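Local coordinates for vivid PAS protein VVD (Neurospora crassa, PDB 3D72) that senses blue light as a fungal LOV-type PAS photoreceptor that binds FAD and forms a rapidly exchanging dimer when activated by light, at residues Met13-Leu16 against Ile17-Met20; Tyr63-Ala66 against Glu67-Arg71; Thr99-Lys102 against Ala103-Asn107. The protein carries 1 engineered substitution. All coordinates share one frame; numbering follows the deposited sequence.

Overall arrangement
From the N terminus the three contacts come in series, none nesting within or crossing another, and each joins neighbouring turns of one short segment instead of closing a long loop. Interaction 1 lies in helix 12-21, which packs on strands 38-42, 123-134 and 140-146 of the antiparallel PAS sheet and also meets the second subunit. Interaction 2 builds the short helix 65-68 and the turn after it, beside helix 55-61. Interaction 3 takes in the later part of helix 94-106 and the residue after it; its side chains meet the FAD and strands 110-117 and 123-134. Interactions 2 and 3 lie on opposite sides of the chain's centre, centres about 23 Å apart.

Interaction 1: Met13-Leu16 against Ile17-Met20; sequences MGYL and IQIM
With CG beside its backbone N (chi1 -71°) and a bend at chi3 of -87°, the Met20 chain doubles back along the helix and lays its methyl against Leu16. Met20 CE comes to 3.5 Å from Leu16 O and 4.3 Å from Leu16 CB, next to the backbone bond from Met20 N to Leu16 O (3.0 Å). Ile17 and Ile19 share one rotamer, the ethyl branch beside the backbone N. It brings Ile17 CG1 to 3.4 Å from Met13 O, and Ile19 CG1 to 3.2 Å from Tyr15 O. Each of these carbonyls thus has a CH2 group beside the amide it accepts from, Ile17 N for Met13 O and Ile19 N for Tyr15 O. Gln18 lies beside the Tyr15 side chain, both pointing the same way; Gln18 N closes the turn onto Gly14 O at 2.9 Å. Tyr15, Leu16 and Ile19 all touch Met144, while Met20 meets Met20 of the second subunit. This is a regular alpha-helix laid as an N-terminal element on the beta-sheet of a PAS core, with another side at the subunit interface.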
loop_
_atom_site.group_PDB
_atom_site.type_symbol
_atom_site.label_atom_id
_atom_site.label_comp_id
_atom_site.label_asym_id
_atom_site.label_seq_id
_atom_site.Cartn_x
_atom_site.Cartn_y
_atom_site.Cartn_z
ATOM N N MET A 13 -2.396 5.237 3.080
ATOM C CA MET A 13 -2.276 4.060 2.207
ATOM C C MET A 13 -1.246 4.277 1.106
ATOM O O MET A 13 -0.406 3.401 0.845
ATOM C CB MET A 13 -3.623 3.698 1.580
ATOM C CG MET A 13 -4.638 3.209 2.582
ATOM S SD MET A 13 -6.016 2.361 1.777
ATOM C CE MET A 13 -6.973 3.730 1.259
ATOM N N GLY A 14 -1.302 5.444 0.464
ATOM C CA GLY A 14 -0.358 5.731 -0.594
ATOM C C GLY A 14 1.064 5.714 -0.077
ATOM O O GLY A 14 1.972 5.240 -0.763
ATOM N N TYR A 15 1.258 6.224 1.136
ATOM C CA TYR A 15 2.589 6.265 1.722
ATOM C C TYR A 15 3.092 4.875 2.094
ATOM O O TYR A 15 4.284 4.599 1.976
ATOM C CB TYR A 15 2.617 7.193 2.939
ATOM C CG TYR A 15 2.283 8.633 2.601
ATOM C CD1 TYR A 15 2.538 9.157 1.329
ATOM C CD2 TYR A 15 1.719 9.479 3.555
ATOM C CE1 TYR A 15 2.239 10.490 1.017
ATOM C CE2 TYR A 15 1.420 10.811 3.254
ATOM C CZ TYR A 15 1.680 11.307 1.987
ATOM O OH TYR A 15 1.370 12.617 1.698
ATOM N N LEU A 16 2.191 4.000 2.530
ATOM C CA LEU A 16 2.597 2.632 2.865
ATOM C C LEU A 16 3.026 1.935 1.572
ATOM O O LEU A 16 4.018 1.207 1.550
ATOM C CB LEU A 16 1.449 1.868 3.525
ATOM C CG LEU A 16 1.142 2.269 4.972
ATOM C CD1 LEU A 16 -0.224 1.735 5.379
ATOM C CD2 LEU A 16 2.225 1.718 5.900
ATOM N N ILE A 17 2.284 2.166 0.490
ATOM C CA ILE A 17 2.632 1.576 -0.800
ATOM C C ILE A 17 3.983 2.130 -1.240
ATOM O O ILE A 17 4.846 1.398 -1.720
ATOM C CB ILE A 17 1.541 1.889 -1.857
ATOM C CG1 ILE A 17 0.271 1.102 -1.518
ATOM C CG2 ILE A 17 2.029 1.534 -3.259
ATOM C CD1 ILE A 17 -0.960 1.560 -2.285
ATOM N N GLN A 18 4.179 3.429 -1.053
ATOM C CA GLN A 18 5.438 4.057 -1.429
ATOM C C GLN A 18 6.601 3.409 -0.681
ATOM O O GLN A 18 7.652 3.121 -1.267
ATOM C CB GLN A 18 5.386 5.545 -1.101
ATOM C CG GLN A 18 6.683 6.277 -1.353
ATOM C CD GLN A 18 6.630 7.713 -0.883
ATOM O OE1 GLN A 18 5.597 8.384 -1.013
ATOM N NE2 GLN A 18 7.747 8.201 -0.350
ATOM N N ILE A 19 6.408 3.180 0.616
ATOM C CA ILE A 19 7.452 2.574 1.434
ATOM C C ILE A 19 7.762 1.152 0.981
ATOM O O ILE A 19 8.929 0.803 0.795
ATOM C CB ILE A 19 7.065 2.583 2.930
ATOM C CG1 ILE A 19 7.106 4.023 3.451
ATOM C CG2 ILE A 19 8.016 1.683 3.734
ATOM C CD1 ILE A 19 6.531 4.213 4.833
ATOM N N MET A 20 6.731 0.337 0.779
ATOM C CA MET A 20 6.968 -1.041 0.345
ATOM C C MET A 20 7.571 -1.148 -1.054
ATOM O O MET A 20 8.187 -2.156 -1.389
ATOM C CB MET A 20 5.674 -1.851 0.411
ATOM C CG MET A 20 5.226 -2.149 1.840
ATOM S SD MET A 20 3.771 -3.206 1.896
ATOM C CE MET A 20 2.458 -1.932 1.780
#

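Interaction 2: Tyr63-Ala66 against Glu67-Arg71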
loop_
_atom_site.group_PDB
_atom_site.type_symbol
_atom_site.label_atom_id
_atom_site.label_comp_id
_atom_site.label_asym_id
_atom_site.label_seq_id
_atom_site.Cartn_x
_atom_site.Cartn_y
_atom_site.Cartn_z
ATOM N N TYR A 63 -2.500 6.314 25.015
ATOM C CA TYR A 63 -2.862 7.715 24.817
ATOM C C TYR A 63 -3.949 7.841 23.753
ATOM O O TYR A 63 -4.086 6.972 22.905
ATOM C CB TYR A 63 -1.636 8.527 24.383
ATOM C CG TYR A 63 -0.597 8.734 25.465
ATOM C CD1 TYR A 63 0.511 7.887 25.585
ATOM C CD2 TYR A 63 -0.709 9.797 26.362
ATOM C CE1 TYR A 63 1.479 8.104 26.563
ATOM C CE2 TYR A 63 0.244 10.013 27.342
ATOM C CZ TYR A 63 1.336 9.168 27.440
ATOM O OH TYR A 63 2.280 9.406 28.417
ATOM N N SER A 64 -4.720 8.922 23.803
ATOM C CA SER A 64 -5.787 9.153 22.828
ATOM C C SER A 64 -5.280 10.034 21.687
ATOM O O SER A 64 -4.192 10.603 21.772
ATOM C CB SER A 64 -6.964 9.860 23.505
ATOM O OG SER A 64 -6.564 11.148 23.940
ATOM N N ASN A 65 -6.070 10.144 20.621
ATOM C CA ASN A 65 -5.697 10.984 19.489
ATOM C C ASN A 65 -5.447 12.414 19.957
ATOM O O ASN A 65 -4.462 13.043 19.565
ATOM C CB ASN A 65 -6.810 10.997 18.436
ATOM C CG ASN A 65 -6.458 10.196 17.203
ATOM O OD1 ASN A 65 -5.413 10.407 16.589
ATOM N ND2 ASN A 65 -7.336 9.272 16.827
ATOM N N ALA A 66 -6.343 12.923 20.799
ATOM C CA ALA A 66 -6.230 14.282 21.316
ATOM C C ALA A 66 -4.941 14.505 22.096
ATOM O O ALA A 66 -4.388 15.603 22.098
ATOM C CB ALA A 66 -7.429 14.599 22.202
ATOM N N GLU A 67 -4.465 13.455 22.754
ATOM C CA GLU A 67 -3.247 13.544 23.545
ATOM C C GLU A 67 -1.957 13.415 22.746
ATOM O O GLU A 67 -0.913 13.874 23.201
ATOM C CB GLU A 67 -3.254 12.483 24.644
ATOM C CG GLU A 67 -4.279 12.740 25.737
ATOM C CD GLU A 67 -4.300 11.640 26.772
ATOM O OE1 GLU A 67 -4.371 10.457 26.370
ATOM O OE2 GLU A 67 -4.252 11.959 27.981
ATOM N N VAL A 68 -2.009 12.808 21.562
ATOM C CA VAL A 68 -0.778 12.651 20.792
ATOM C C VAL A 68 -0.621 13.586 19.596
ATOM O O VAL A 68 0.489 14.025 19.300
ATOM C CB VAL A 68 -0.595 11.187 20.309
ATOM C CG1 VAL A 68 -0.715 10.231 21.495
ATOM C CG2 VAL A 68 -1.604 10.852 19.241
ATOM N N LEU A 69 -1.720 13.905 18.923
ATOM C CA LEU A 69 -1.663 14.781 17.755
ATOM C C LEU A 69 -1.103 16.169 18.047
ATOM O O LEU A 69 -1.479 16.816 19.025
ATOM C CB LEU A 69 -3.057 14.922 17.141
ATOM C CG LEU A 69 -3.451 13.989 15.996
ATOM C CD1 LEU A 69 -2.988 12.562 16.260
ATOM C CD2 LEU A 69 -4.963 14.058 15.819
ATOM N N GLY A 70 -0.195 16.620 17.187
ATOM C CA GLY A 70 0.383 17.941 17.343
ATOM C C GLY A 70 1.633 18.014 18.198
ATOM O O GLY A 70 2.217 19.084 18.359
ATOM N N ARG A 71 2.051 16.879 18.746
ATOM C CA ARG A 71 3.230 16.833 19.603
ATOM C C ARG A 71 4.340 16.020 18.950
ATOM O O ARG A 71 4.085 15.233 18.048
ATOM C CB ARG A 71 2.877 16.172 20.939
ATOM C CG ARG A 71 1.676 16.788 21.648
ATOM C CD ARG A 71 1.173 15.889 22.774
ATOM N NE ARG A 71 2.160 15.694 23.833
ATOM C CZ ARG A 71 1.934 15.011 24.954
ATOM N NH1 ARG A 71 2.893 14.889 25.862
ATOM N NH2 ARG A 71 0.751 14.448 25.172
HETATM O O HOH W 1 -1.799 16.547 21.931
#
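Glu67 reaches back to Ser64, its chain extended beyond a CG that lies beside the backbone N. Glu67 OE1 accepts from Ser64 N at 3.0 Å through its anti lone pair, the one away from the other oxygen, and the bond is fairly straight (162°). A weak bond from Ser64 OG meets the same oxygen, while OE2 turns to a salt bridge with Lys119. In return Glu67 N donates weakly to Ser64 OG at 3.3 Å. This exchange is a capping box, with Ser64 as the N-cap of helix 65-68, a short helix of the PAS domain. Next, Val68 directs CG1 onto Tyr63 CB at 3.5 Å, and its amide stands well above the carbonyl plane of Asn65 (67° out of it). Leu69 N takes the same Asn65 O nearly along the C=O axis, at 2.9 Å and 170°, so two amides share this acceptor. The Leu69 side chain meets the Asn65 amide, CD1 lying 3.3 Å from Asn65 OD1, and a water donates to both Leu69 O and Ala66 O. Gly70 takes a positive phi in the type II turn from Val68 to Arg71, where a CB would strike the preceding carbonyl oxygen. Arg71 folds back over this turn, and its NH2 donates to Glu67 O at 2.6 Å, while its guanidinium also makes a cation-pi contact with Phe75.

Interaction 3: Thr99-Lys102 against Ala103-Asn107. With FAD (flavin-adenine dinucleotide), chain C.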
loop_
_atom_site.group_PDB
_atom_site.type_symbol
_atom_site.label_atom_id
_atom_site.label_comp_id
_atom_site.label_asym_id
_atom_site.label_seq_id
_atom_site.Cartn_x
_atom_site.Cartn_y
_atom_site.Cartn_z
ATOM N N THR A 99 20.999 9.071 17.638
ATOM C CA THR A 99 20.911 8.283 16.414
ATOM C C THR A 99 19.613 8.605 15.670
ATOM O O THR A 99 19.609 8.787 14.457
ATOM C CB THR A 99 20.969 6.773 16.712
ATOM O OG1 THR A 99 22.291 6.429 17.133
ATOM C CG2 THR A 99 20.605 5.963 15.473
ATOM N N MET A 100 18.496 8.673 16.413
ATOM C CA MET A 100 17.205 8.985 15.805
ATOM C C MET A 100 17.212 10.398 15.246
ATOM O O MET A 100 16.798 10.637 14.113
ATOM C CB MET A 100 16.074 8.890 16.843
ATOM C CG MET A 100 15.757 7.482 17.328
ATOM S SD MET A 100 14.269 7.423 18.362
ATOM C CE MET A 100 14.875 8.055 19.885
ATOM N N ARG A 101 17.685 11.333 16.057
ATOM C CA ARG A 101 17.726 12.731 15.667
ATOM C C ARG A 101 18.502 12.956 14.371
ATOM O O ARG A 101 18.017 13.632 13.458
ATOM C CB ARG A 101 18.344 13.558 16.791
ATOM C CG ARG A 101 17.973 15.019 16.738
ATOM C CD ARG A 101 19.131 15.863 17.199
ATOM N NE ARG A 101 20.380 15.341 16.655
ATOM C CZ ARG A 101 21.528 16.005 16.639
ATOM N NH1 ARG A 101 22.616 15.444 16.125
ATOM N NH2 ARG A 101 21.581 17.239 17.115
ATOM N N LYS A 102 19.696 12.380 14.276
ATOM C CA LYS A 102 20.505 12.566 13.076
ATOM C C LYS A 102 19.890 11.951 11.829
ATOM O O LYS A 102 19.943 12.546 10.755
ATOM C CB LYS A 102 21.924 12.033 13.302
ATOM C CG LYS A 102 22.695 12.853 14.329
ATOM C CD LYS A 102 24.167 12.500 14.373
ATOM C CE LYS A 102 24.395 11.129 14.971
ATOM N NZ LYS A 102 25.851 10.828 15.096
ATOM N N ALA A 103 19.283 10.778 11.975
ATOM C CA ALA A 103 18.661 10.106 10.840
ATOM C C ALA A 103 17.486 10.920 10.317
ATOM O O ALA A 103 17.358 11.146 9.114
ATOM C CB ALA A 103 18.191 8.724 11.242
ATOM N N ILE A 104 16.618 11.350 11.227
ATOM C CA ILE A 104 15.462 12.143 10.838
ATOM C C ILE A 104 15.899 13.437 10.150
ATOM O O ILE A 104 15.302 13.850 9.158
ATOM C CB ILE A 104 14.582 12.483 12.065
ATOM C CG1 ILE A 104 14.016 11.194 12.666
ATOM C CG2 ILE A 104 13.452 13.427 11.654
ATOM C CD1 ILE A 104 13.301 11.394 13.986
ATOM N N ASP A 105 16.942 14.066 10.676
ATOM C CA ASP A 105 17.455 15.308 10.106
ATOM C C ASP A 105 17.992 15.138 8.687
ATOM O O ASP A 105 17.923 16.067 7.880
ATOM C CB ASP A 105 18.570 15.869 10.987
ATOM C CG ASP A 105 18.048 16.560 12.227
ATOM O OD1 ASP A 105 18.883 16.943 13.070
ATOM O OD2 ASP A 105 16.815 16.729 12.358
ATOM N N ARG A 106 18.524 13.953 8.395
ATOM C CA ARG A 106 19.116 13.652 7.090
ATOM C C ARG A 106 18.196 12.886 6.142
ATOM O O ARG A 106 18.605 12.532 5.032
ATOM C CB ARG A 106 20.384 12.810 7.277
ATOM C CG ARG A 106 21.479 13.429 8.133
ATOM C CD ARG A 106 22.565 12.392 8.406
ATOM N NE ARG A 106 23.701 12.920 9.162
ATOM C CZ ARG A 106 23.604 13.538 10.335
ATOM N NH1 ARG A 106 22.416 13.714 10.896
ATOM N NH2 ARG A 106 24.695 13.966 10.957
ATOM N N ASN A 107 16.965 12.634 6.572
ATOM C CA ASN A 107 16.023 11.866 5.766
ATOM C C ASN A 107 16.603 10.480 5.495
ATOM O O ASN A 107 16.468 9.941 4.393
ATOM C CB ASN A 107 15.711 12.558 4.435
ATOM C CG ASN A 107 14.876 13.804 4.608
ATOM O OD1 ASN A 107 14.018 13.871 5.483
ATOM N ND2 ASN A 107 15.114 14.796 3.760
HETATM P PA FAD C . 17.192 15.928 21.254
HETATM O O1A FAD C . 16.079 16.441 22.100
HETATM O O2A FAD C . 18.084 16.924 20.616
HETATM O O5B FAD C . 18.041 14.913 22.130
HETATM C C5B FAD C . 19.220 14.235 21.650
HETATM C C4B FAD C . 19.890 13.575 22.851
HETATM O O4B FAD C . 21.099 12.961 22.369
HETATM C C3B FAD C . 20.279 14.531 23.998
HETATM O O3B FAD C . 19.787 14.158 25.259
HETATM C C2B FAD C . 21.801 14.610 23.959
HETATM O O2B FAD C . 22.480 14.681 25.185
HETATM C C1B FAD C . 22.245 13.425 23.096
HETATM N N9A FAD C . 23.247 13.753 22.100
HETATM C C8A FAD C . 23.149 14.651 21.074
HETATM N N7A FAD C . 24.229 14.748 20.334
HETATM C C5A FAD C . 25.113 13.867 20.933
HETATM C C6A FAD C . 26.466 13.498 20.607
HETATM N N6A FAD C . 27.117 14.048 19.578
HETATM N N1A FAD C . 27.090 12.576 21.396
HETATM C C2A FAD C . 26.400 12.039 22.439
HETATM N N3A FAD C . 25.131 12.298 22.832
HETATM C C4A FAD C . 24.538 13.262 22.002
HETATM N N1 FAD C . 10.570 8.471 19.772
HETATM C C2 FAD C . 10.142 7.608 20.729
HETATM O O2 FAD C . 10.666 7.550 21.856
HETATM N N3 FAD C . 9.084 6.730 20.443
HETATM C C4 FAD C . 8.392 6.679 19.232
HETATM O O4 FAD C . 7.467 5.848 19.076
HETATM C C4X FAD C . 8.851 7.569 18.240
HETATM N N5 FAD C . 8.197 7.589 16.993
HETATM C C5X FAD C . 8.658 8.478 16.039
HETATM C C6 FAD C . 8.009 8.513 14.766
HETATM C C7 FAD C . 8.391 9.396 13.784
HETATM C C7M FAD C . 7.641 9.335 12.446
HETATM C C8 FAD C . 9.419 10.339 14.028
HETATM C C8M FAD C . 9.870 11.355 12.997
HETATM C C9 FAD C . 10.094 10.318 15.302
HETATM C C9A FAD C . 9.730 9.414 16.315
HETATM N N10 FAD C . 10.389 9.353 17.609
HETATM C C10 FAD C . 9.916 8.477 18.561
HETATM C "C1'" FAD C . 11.551 10.219 17.958
HETATM C "C2'" FAD C . 11.351 11.612 18.502
HETATM O "O2'" FAD C . 10.226 12.205 17.844
HETATM C "C3'" FAD C . 12.676 12.382 18.290
HETATM O "O3'" FAD C . 12.954 12.433 16.892
HETATM C "C4'" FAD C . 13.889 11.710 19.016
HETATM O "O4'" FAD C . 13.685 11.768 20.415
HETATM C "C5'" FAD C . 15.236 12.363 18.664
HETATM O "O5'" FAD C . 15.093 13.771 18.416
HETATM P P FAD C . 15.048 14.851 19.579
HETATM O O1P FAD C . 14.518 16.073 18.968
HETATM O O2P FAD C . 14.299 14.328 20.748
HETATM O O3P FAD C . 16.562 15.120 20.037
#
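Helix 94-106 forms one wall of the FAD pocket, and its later turns run into a Schellman motif with Asn107 at positive phi. Met100 and Ile104 sit one turn apart, joined by a nearly straight bond from Ile104 N to Met100 O (3.0 Å, 173°). Met100, its chain bent at chi3 (-77°), sets SD 3.9 Å from FAD C1' and turns CE onto C4' of the ribityl chain. Shortening this side chain to an alanine is likely to open a gap beside the ribityl chain and leave C1' and C4' without their sulfur and methyl neighbours. Ile104 CD1 presses tightly on FAD O3' at 3.1 Å and also touches the ring methyl C8M. Arg101 offers its aliphatic part to the pyrophosphate, CG lying 3.6 Å from FAD O5' and CD near O2A. Over one face of its guanidinium stands Asp105 OD1, 4.2 Å from Arg101 NE, too far for a salt bridge and with no N-H aimed at it. Lys102 and Arg106 run side by side; Arg106 NH1 donates to Lys102 O at 2.7 Å, and Arg106 N reaches that oxygen from the other face of the carbonyl plane. The Met100 thioether and the Ile104 methyl thus border the ribityl chain, while the nearby Arg101 charge is likely to add modestly to the field around Asp105 and the pyrophosphate; Arg74 and Arg89 are among the residues that hydrogen-bond the FAD.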